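Local coordinates for protein putative glycoside hydrolase (Bacteroides thetaiotaomicron VPI-5482, PDB 3HBZ) that is of unproven function but binds calcium and sodium ions and may act in carbohydrate metabolism, possibly as a glycoside hydrolase, at residues Asn101-Leu106 against Thr155-Ser160; Tyr145-Phe150 against Leu159-Arg164; Cys239-Ile244 against Ile310-Ser315. One frame throughout, in Å; residues are numbered along the deposited sequence.

Contact 1: residues Asn101-Leu106 against Thr155-Ser160. With CA (calcium ion), chain B.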
loop_
_atom_site.group_PDB
_atom_site.type_symbol
_atom_site.label_atom_id
_atom_site.label_comp_id
_atom_site.label_asym_id
_atom_site.label_seq_id
_atom_site.Cartn_x
_atom_site.Cartn_y
_atom_site.Cartn_z
ATOM N N ASN A 101 2.510 11.155 10.349
ATOM C CA ASN A 101 3.785 11.613 10.897
ATOM C C ASN A 101 4.932 10.592 10.721
ATOM O O ASN A 101 6.083 10.855 11.057
ATOM C CB ASN A 101 3.580 11.981 12.373
ATOM C CG ASN A 101 2.894 13.349 12.542
ATOM O OD1 ASN A 101 3.432 14.365 12.153
ATOM N ND2 ASN A 101 1.721 13.362 13.129
ATOM N N PHE A 102 4.586 9.419 10.203
ATOM C CA PHE A 102 5.537 8.384 9.840
ATOM C C PHE A 102 6.404 7.894 10.988
ATOM O O PHE A 102 7.566 7.515 10.772
ATOM C CB PHE A 102 6.338 8.838 8.607
ATOM C CG PHE A 102 5.451 9.128 7.427
ATOM C CD1 PHE A 102 4.891 8.089 6.724
ATOM C CD2 PHE A 102 5.035 10.415 7.126
ATOM C CE1 PHE A 102 4.001 8.336 5.682
ATOM C CE2 PHE A 102 4.152 10.649 6.085
ATOM C CZ PHE A 102 3.643 9.594 5.377
ATOM N N GLU A 103 5.830 7.898 12.201
ATOM C CA GLU A 103 6.508 7.437 13.389
ATOM C C GLU A 103 6.366 5.918 13.613
ATOM O O GLU A 103 7.231 5.294 14.201
ATOM C CB GLU A 103 6.010 8.159 14.659
ATOM C CG GLU A 103 6.006 9.715 14.629
ATOM C CD GLU A 103 7.360 10.291 14.238
ATOM O OE1 GLU A 103 8.394 9.648 14.543
ATOM O OE2 GLU A 103 7.390 11.373 13.618
ATOM N N ASP A 104 5.245 5.341 13.192
ATOM C CA ASP A 104 4.847 4.011 13.650
ATOM C C ASP A 104 5.022 2.986 12.544
ATOM O O ASP A 104 4.565 3.211 11.407
ATOM C CB ASP A 104 3.372 4.015 14.030
ATOM C CG ASP A 104 3.084 4.850 15.296
ATOM O OD1 ASP A 104 3.860 4.802 16.253
ATOM O OD2 ASP A 104 2.088 5.565 15.272
ATOM N N THR A 105 5.650 1.874 12.875
ATOM C CA THR A 105 5.827 0.774 11.938
ATOM C C THR A 105 5.607 -0.539 12.692
ATOM O O THR A 105 5.630 -0.572 13.935
ATOM C CB THR A 105 7.226 0.748 11.373
ATOM O OG1 THR A 105 8.131 0.576 12.449
ATOM C CG2 THR A 105 7.554 2.045 10.578
ATOM N N LEU A 106 5.389 -1.629 11.953
ATOM C CA LEU A 106 5.160 -2.945 12.553
ATOM C C LEU A 106 6.471 -3.575 13.010
ATOM O O LEU A 106 7.410 -3.676 12.259
ATOM C CB LEU A 106 4.400 -3.883 11.614
ATOM C CG LEU A 106 2.914 -3.649 11.285
ATOM C CD1 LEU A 106 2.475 -4.679 10.219
ATOM C CD2 LEU A 106 1.978 -3.751 12.502
ATOM N N THR A 155 9.790 16.325 12.218
ATOM C CA THR A 155 9.611 16.103 13.663
ATOM C C THR A 155 9.600 14.598 13.802
ATOM O O THR A 155 9.001 13.917 12.991
ATOM C CB THR A 155 8.288 16.707 14.212
ATOM O OG1 THR A 155 7.224 16.452 13.283
ATOM C CG2 THR A 155 8.419 18.263 14.449
ATOM N N GLY A 156 10.270 14.065 14.807
ATOM C CA GLY A 156 10.442 12.610 14.925
ATOM C C GLY A 156 11.089 12.002 13.685
ATOM O O GLY A 156 12.002 12.580 13.125
ATOM N N LYS A 157 10.646 10.810 13.294
ATOM C CA LYS A 157 11.217 10.086 12.157
ATOM C C LYS A 157 10.413 10.425 10.942
ATOM O O LYS A 157 9.414 11.164 11.064
ATOM C CB LYS A 157 11.197 8.600 12.424
ATOM C CG LYS A 157 11.914 8.274 13.787
ATOM C CD LYS A 157 11.775 6.814 14.160
ATOM C CE LYS A 157 12.613 6.474 15.420
ATOM N NZ LYS A 157 12.260 5.116 15.892
ATOM N N CYS A 158 10.862 9.925 9.788
ATOM C CA CYS A 158 10.127 10.136 8.537
ATOM C C CYS A 158 10.244 8.959 7.578
ATOM O O CYS A 158 10.938 7.980 7.848
ATOM C CB CYS A 158 10.604 11.399 7.846
ATOM S SG CYS A 158 12.299 11.290 7.151
ATOM N N LEU A 159 9.501 9.087 6.480
ATOM C CA LEU A 159 9.473 8.159 5.397
ATOM C C LEU A 159 10.662 8.467 4.500
ATOM O O LEU A 159 10.927 9.633 4.186
ATOM C CB LEU A 159 8.171 8.354 4.588
ATOM C CG LEU A 159 8.002 7.538 3.306
ATOM C CD1 LEU A 159 8.022 6.044 3.650
ATOM C CD2 LEU A 159 6.674 8.016 2.576
ATOM N N SER A 160 11.381 7.411 4.103
ATOM C CA SER A 160 12.457 7.513 3.154
ATOM C C SER A 160 12.264 6.550 1.995
ATOM O O SER A 160 12.096 5.341 2.174
ATOM C CB SER A 160 13.792 7.198 3.867
ATOM O OG SER A 160 14.863 7.367 2.962
HETATM CA CA CA B . 7.677 12.542 11.621
HETATM O O HOH W 1 6.180 14.229 12.352
#
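A calcium ion joins Asn101-Leu106 to Thr155-Ser160 largely through backbone oxygens of the two segments: three of them, Asn101 O, Thr155 O and Lys157 O, bind it, Lys157 O at 2.3 Å. Glu103 is the side-chain ligand from the two segments, its OE2 lying 2.3 Å from the calcium ion. The other carboxylate oxygen does separate work. Glu103 OE1 accepts the backbone N-H of Lys157 on its syn lone pair, at 2.8 Å from Lys157 N and nearly straight (173°), which fixes the rotation of the carboxylate while OE2 stays on the metal. A bend at chi2 (-53°) turns CD toward Lys157 N. A water is a further ligand: 2.4 Å from the calcium ion, it donates to Asn101 OD1 and to Thr155 OG1, the latter also hydrogen-bonded to Glu333. Asp332, on strand 328-338, brings both carboxylate oxygens to the cluster. Beside this polar site, Phe102 packs on the start of strand 158-165. Leu159 CB lies over one face of the Phe102 ring, offset toward the rim and 4.2 Å from the centroid, a CH-pi contact, while Leu159 CD2 reaches Phe102 CE1. Oxygens such as Asn101 O and Glu103 OE2, 2.9 Å apart, would probably repel one another without the cation; the site therefore probably depends on calcium to hold the two loops together at the start of the strand, a structural role.

Contact 2: residues Tyr145-Phe150 against Leu159-Arg164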
loop_
_atom_site.group_PDB
_atom_site.type_symbol
_atom_site.label_atom_id
_atom_site.label_comp_id
_atom_site.label_asym_id
_atom_site.label_seq_id
_atom_site.Cartn_x
_atom_site.Cartn_y
_atom_site.Cartn_z
ATOM N N TYR A 145 15.901 -1.914 1.551
ATOM C CA TYR A 145 14.729 -1.866 0.702
ATOM C C TYR A 145 14.486 -0.436 0.141
ATOM O O TYR A 145 15.067 0.553 0.616
ATOM C CB TYR A 145 13.501 -2.308 1.470
ATOM C CG TYR A 145 13.422 -3.796 1.706
ATOM C CD1 TYR A 145 14.215 -4.410 2.662
ATOM C CD2 TYR A 145 12.520 -4.597 0.966
ATOM C CE1 TYR A 145 14.131 -5.788 2.872
ATOM C CE2 TYR A 145 12.447 -5.973 1.160
ATOM C CZ TYR A 145 13.261 -6.567 2.098
ATOM O OH TYR A 145 13.149 -7.919 2.311
ATOM N N PRO A 146 13.645 -0.333 -0.898
ATOM C CA PRO A 146 13.330 0.978 -1.470
ATOM C C PRO A 146 12.525 1.881 -0.532
ATOM O O PRO A 146 12.585 3.121 -0.656
ATOM C CB PRO A 146 12.505 0.629 -2.724
ATOM C CG PRO A 146 12.964 -0.776 -3.082
ATOM C CD PRO A 146 13.082 -1.445 -1.707
ATOM N N THR A 147 11.828 1.268 0.416
ATOM C CA THR A 147 10.922 1.976 1.292
ATOM C C THR A 147 11.331 1.642 2.739
ATOM O O THR A 147 11.259 0.484 3.145
ATOM C CB THR A 147 9.521 1.558 1.034
ATOM O OG1 THR A 147 9.161 1.844 -0.316
ATOM C CG2 THR A 147 8.519 2.309 1.997
ATOM N N PHE A 148 11.798 2.649 3.487
ATOM C CA PHE A 148 12.192 2.452 4.893
ATOM C C PHE A 148 11.955 3.689 5.722
ATOM O O PHE A 148 11.499 4.716 5.224
ATOM C CB PHE A 148 13.652 1.982 5.015
ATOM C CG PHE A 148 14.686 2.957 4.423
ATOM C CD1 PHE A 148 14.937 2.976 3.050
ATOM C CD2 PHE A 148 15.399 3.830 5.237
ATOM C CE1 PHE A 148 15.865 3.834 2.497
ATOM C CE2 PHE A 148 16.327 4.703 4.695
ATOM C CZ PHE A 148 16.573 4.706 3.327
ATOM N N GLN A 149 12.209 3.565 7.030
ATOM C CA GLN A 149 12.036 4.681 7.951
ATOM C C GLN A 149 13.367 5.299 8.309
ATOM O O GLN A 149 14.319 4.573 8.582
ATOM C CB GLN A 149 11.375 4.186 9.231
ATOM C CG GLN A 149 10.895 5.304 10.168
ATOM C CD GLN A 149 10.304 4.767 11.448
ATOM O OE1 GLN A 149 10.830 3.812 12.003
ATOM N NE2 GLN A 149 9.206 5.381 11.930
ATOM N N PHE A 150 13.436 6.621 8.345
ATOM C CA PHE A 150 14.712 7.318 8.585
ATOM C C PHE A 150 14.583 8.130 9.859
ATOM O O PHE A 150 13.532 8.765 10.069
ATOM C CB PHE A 150 14.987 8.242 7.393
ATOM C CG PHE A 150 16.203 9.094 7.535
ATOM C CD1 PHE A 150 17.449 8.523 7.787
ATOM C CD2 PHE A 150 16.116 10.468 7.384
ATOM C CE1 PHE A 150 18.607 9.317 7.892
ATOM C CE2 PHE A 150 17.269 11.289 7.480
ATOM C CZ PHE A 150 18.524 10.703 7.734
ATOM N N LEU A 159 9.501 9.087 6.480
ATOM C CA LEU A 159 9.473 8.159 5.397
ATOM C C LEU A 159 10.662 8.467 4.500
ATOM O O LEU A 159 10.927 9.633 4.186
ATOM C CB LEU A 159 8.171 8.354 4.588
ATOM C CG LEU A 159 8.002 7.538 3.306
ATOM C CD1 LEU A 159 8.022 6.044 3.650
ATOM C CD2 LEU A 159 6.674 8.016 2.576
ATOM N N SER A 160 11.381 7.411 4.103
ATOM C CA SER A 160 12.457 7.513 3.154
ATOM C C SER A 160 12.264 6.550 1.995
ATOM O O SER A 160 12.096 5.341 2.174
ATOM C CB SER A 160 13.792 7.198 3.867
ATOM O OG SER A 160 14.863 7.367 2.962
ATOM N N LEU A 161 12.325 7.093 0.794
ATOM C CA LEU A 161 12.103 6.347 -0.419
ATOM C C LEU A 161 13.354 6.504 -1.291
ATOM O O LEU A 161 13.774 7.626 -1.597
ATOM C CB LEU A 161 10.879 6.913 -1.146
ATOM C CG LEU A 161 9.596 6.875 -0.298
ATOM C CD1 LEU A 161 8.414 7.443 -1.119
ATOM C CD2 LEU A 161 9.228 5.484 0.215
ATOM N N VAL A 162 13.979 5.381 -1.613
ATOM C CA VAL A 162 15.235 5.379 -2.354
ATOM C C VAL A 162 15.139 4.370 -3.510
ATOM O O VAL A 162 14.885 3.240 -3.286
ATOM C CB VAL A 162 16.441 5.042 -1.471
ATOM C CG1 VAL A 162 17.756 4.957 -2.305
ATOM C CG2 VAL A 162 16.632 6.074 -0.352
ATOM N N THR A 163 15.366 4.822 -4.732
ATOM C CA THR A 163 15.380 3.977 -5.931
ATOM C C THR A 163 16.610 3.086 -5.897
ATOM O O THR A 163 17.729 3.559 -5.754
ATOM C CB THR A 163 15.364 4.839 -7.201
ATOM O OG1 THR A 163 14.154 5.626 -7.196
ATOM C CG2 THR A 163 15.412 3.978 -8.520
ATOM N N ARG A 164 16.372 1.784 -5.969
ATOM C CA ARG A 164 17.408 0.784 -5.768
ATOM C C ARG A 164 17.648 -0.004 -7.040
ATOM O O ARG A 164 16.712 -0.214 -7.842
ATOM C CB ARG A 164 16.932 -0.225 -4.746
ATOM C CG ARG A 164 16.664 0.378 -3.401
ATOM C CD ARG A 164 17.899 0.968 -2.764
ATOM N NE ARG A 164 17.548 1.154 -1.381
ATOM C CZ ARG A 164 18.357 1.062 -0.332
ATOM N NH1 ARG A 164 19.668 0.829 -0.439
ATOM N NH2 ARG A 164 17.808 1.223 0.857
#
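Arg164 reaches Tyr145-Phe150 with its CG and its guanidinium. Its CB is followed by a CG set beside the backbone N, and this CG lies 3.9 Å from Pro146 CG, the two side chains crossing obliquely. The chain bends at chi2, which turns CD, and the guanidinium then meets Tyr145 O with two of its nitrogens: NH2 at 2.8 Å, and NE through a weak, longer bond. The stronger donor stands above the carbonyl plane, 40° out of it. NH2 also bonds to Asp143 O and passes 3.6 Å from Phe148 CE1, the ring and guanidinium planes being 56° apart. An alanine here would probably leave Tyr145 O without these two donors and open a gap beside Pro146 CG and Phe148 CE1. The segments include the two strands, 147-150 and 158-165, of an antiparallel beta hairpin. Phe148 and Ser160 form a hydrogen-bonded pair, with Phe148 N to Ser160 O nearly straight, and Val162 N binds Pro146 O just beyond. On the face carrying Phe148, the ring turns back over its cross-strand neighbour because CG sits between the backbone N and the carbonyl carbon (chi1 60°). Ser160 CB lies over that ring, 3.8 Å from the centroid and displaced toward the rim, while Ser160 OG approaches Phe148 CZ at 3.2 Å. Val162 CG2 meets the ring edge, 3.7 Å from Phe148 CE1. On the face carrying Thr147, that side chain and Leu161 run side by side in the same direction, Leu161 CD2 touching both branches, with CG2 of Thr147 3.7 Å away; Thr147 OG1 bonds to Asn181 O on strand 177-183.

Contact 3: residues Cys239-Ile244 against Ile310-Ser315; sequences CDIYAI and IVFTSS
Tyr242 and Val311 lie side by side and point the same way, with Val311 CB over one face of the Tyr242 ring, 3.6 Å from its centroid and 17° off the normal. The ring is laid across its neighbour because CG stands between the backbone N and the carbonyl carbon (chi1 65°). Both methyls share the contact: Val311 CG1 meets Tyr242 CE2 at 3.6 Å, and CG2 meets CE1 on the other side of the ring axis. Further along this face Thr313 CG2 touches Asp240 CB at 3.6 Å, while the Asp240 carboxylate leads away to a salt bridge with Arg271. On the other face Ile241 and Phe312 meet at a slant, Ile241 CG2 lying 3.7 Å from Phe312 CE1, and Ala243 CB packs on Ile310 CG1. Between the two faces, strands 240-247 and 306-313 run antiparallel, the axes of the short segments at 167°, joined by four backbone bonds, from Asp240 N to Thr313 O (3.0 Å) through Val311 N to Tyr242 O. The chemistry is thus one in which main-chain polar groups satisfy one another, with CH-pi packing on the Tyr242 face and apolar contacts on the Ile241 face.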
loop_
_atom_site.group_PDB
_atom_site.type_symbol
_atom_site.label_atom_id
_atom_site.label_comp_id
_atom_site.label_asym_id
_atom_site.label_seq_id
_atom_site.Cartn_x
_atom_site.Cartn_y
_atom_site.Cartn_z
ATOM N N CYS A 239 10.922 13.073 -8.252
ATOM C CA CYS A 239 9.895 12.369 -7.518
ATOM C C CYS A 239 8.496 12.648 -8.051
ATOM O O CYS A 239 8.304 13.567 -8.891
ATOM C CB CYS A 239 9.961 12.786 -6.057
ATOM S SG CYS A 239 9.774 14.566 -5.820
ATOM N N ASP A 240 7.523 11.872 -7.574
ATOM C CA ASP A 240 6.093 12.157 -7.792
ATOM C C ASP A 240 5.374 12.012 -6.464
ATOM O O ASP A 240 5.731 11.167 -5.610
ATOM C CB ASP A 240 5.494 11.224 -8.846
ATOM C CG ASP A 240 4.270 11.799 -9.549
ATOM O OD1 ASP A 240 3.810 12.936 -9.279
ATOM O OD2 ASP A 240 3.755 11.072 -10.393
ATOM N N ILE A 241 4.398 12.892 -6.272
ATOM C CA ILE A 241 3.535 12.888 -5.115
ATOM C C ILE A 241 2.139 13.218 -5.629
ATOM O O ILE A 241 1.951 14.247 -6.277
ATOM C CB ILE A 241 3.956 13.990 -4.085
ATOM C CG1 ILE A 241 5.425 13.818 -3.686
ATOM C CG2 ILE A 241 2.970 13.973 -2.873
ATOM C CD1 ILE A 241 6.057 14.932 -2.796
ATOM N N TYR A 242 1.182 12.333 -5.394
ATOM C CA TYR A 242 -0.126 12.522 -5.929
ATOM C C TYR A 242 -1.179 11.825 -5.088
ATOM O O TYR A 242 -0.844 11.048 -4.178
ATOM C CB TYR A 242 -0.152 12.111 -7.385
ATOM C CG TYR A 242 0.097 10.650 -7.707
ATOM C CD1 TYR A 242 -0.967 9.755 -7.830
ATOM C CD2 TYR A 242 1.362 10.186 -7.951
ATOM C CE1 TYR A 242 -0.765 8.411 -8.199
ATOM C CE2 TYR A 242 1.600 8.811 -8.278
ATOM C CZ TYR A 242 0.523 7.944 -8.422
ATOM O OH TYR A 242 0.720 6.619 -8.785
ATOM N N ALA A 243 -2.441 12.156 -5.360
ATOM C CA ALA A 243 -3.596 11.532 -4.725
ATOM C C ALA A 243 -4.719 11.484 -5.744
ATOM O O ALA A 243 -4.790 12.339 -6.647
ATOM C CB ALA A 243 -4.041 12.292 -3.448
ATOM N N ILE A 244 -5.542 10.442 -5.648
ATOM C CA ILE A 244 -6.679 10.245 -6.558
ATOM C C ILE A 244 -7.910 9.866 -5.724
ATOM O O ILE A 244 -7.796 9.326 -4.629
ATOM C CB ILE A 244 -6.390 9.193 -7.624
ATOM C CG1 ILE A 244 -6.000 7.844 -6.975
ATOM C CG2 ILE A 244 -5.273 9.647 -8.541
ATOM C CD1 ILE A 244 -5.678 6.708 -7.988
ATOM N N ILE A 310 -3.303 7.933 -1.841
ATOM C CA ILE A 310 -2.181 8.861 -1.773
ATOM C C ILE A 310 -0.971 8.028 -2.156
ATOM O O ILE A 310 -0.814 6.880 -1.680
ATOM C CB ILE A 310 -1.986 9.439 -0.362
ATOM C CG1 ILE A 310 -3.158 10.342 0.041
ATOM C CG2 ILE A 310 -0.621 10.221 -0.226
ATOM C CD1 ILE A 310 -3.240 10.583 1.550
ATOM N N VAL A 311 -0.136 8.589 -3.015
ATOM C CA VAL A 311 1.046 7.899 -3.519
ATOM C C VAL A 311 2.271 8.816 -3.522
ATOM O O VAL A 311 2.188 9.995 -3.982
ATOM C CB VAL A 311 0.828 7.437 -4.975
ATOM C CG1 VAL A 311 2.057 6.628 -5.425
ATOM C CG2 VAL A 311 -0.484 6.639 -5.119
ATOM N N PHE A 312 3.373 8.275 -2.993
ATOM C CA PHE A 312 4.704 8.866 -3.018
ATOM C C PHE A 312 5.652 7.929 -3.745
ATOM O O PHE A 312 5.598 6.714 -3.534
ATOM C CB PHE A 312 5.257 9.059 -1.625
ATOM C CG PHE A 312 4.320 9.762 -0.682
ATOM C CD1 PHE A 312 4.229 11.136 -0.710
ATOM C CD2 PHE A 312 3.591 9.053 0.238
ATOM C CE1 PHE A 312 3.378 11.807 0.139
ATOM C CE2 PHE A 312 2.726 9.714 1.128
ATOM C CZ PHE A 312 2.628 11.077 1.070
ATOM N N THR A 313 6.510 8.484 -4.586
ATOM C CA THR A 313 7.579 7.692 -5.224
ATOM C C THR A 313 8.843 8.532 -5.487
ATOM O O THR A 313 8.772 9.705 -5.876
ATOM C CB THR A 313 7.111 6.999 -6.502
ATOM O OG1 THR A 313 8.228 6.266 -7.043
ATOM C CG2 THR A 313 6.643 8.027 -7.572
ATOM N N SER A 314 9.999 7.909 -5.305
ATOM C CA SER A 314 11.289 8.548 -5.486
ATOM C C SER A 314 11.652 8.727 -6.973
ATOM O O SER A 314 12.583 9.440 -7.287
ATOM C CB SER A 314 12.371 7.759 -4.747
ATOM O OG SER A 314 12.485 6.415 -5.222
ATOM N N SER A 315 10.941 8.053 -7.873
ATOM C CA SER A 315 11.226 8.113 -9.319
ATOM C C SER A 315 9.900 8.125 -10.102
ATOM O O SER A 315 9.177 7.144 -10.154
ATOM C CB SER A 315 12.069 6.926 -9.762
ATOM O OG SER A 315 13.412 7.038 -9.327
#

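Overall arrangement
Contacts 2 and 3 are buried pairings of antiparallel strands, whereas contact 1 is partly buried, a loop bound through calcium to the loop leading into strand 158-165. Contacts 1 and 2 share Leu159 and Ser160 of that strand and lie about 12 Å apart between centres; Gln149 NE2 of the hairpin joins them by bonding to Phe102 O. Contacts 2 and 3 meet where Thr163 OG1 bonds to both Ser314 OG and Ser315 OG, and where Leu161 packs on Phe312. Leu159 also touches Phe312, linking contact 1 to contact 3. Chemistry follows place: metal-held oxygens in contact 1, an arginine-carbonyl grip in contact 2, chiefly apolar side-chain packing in contact 3.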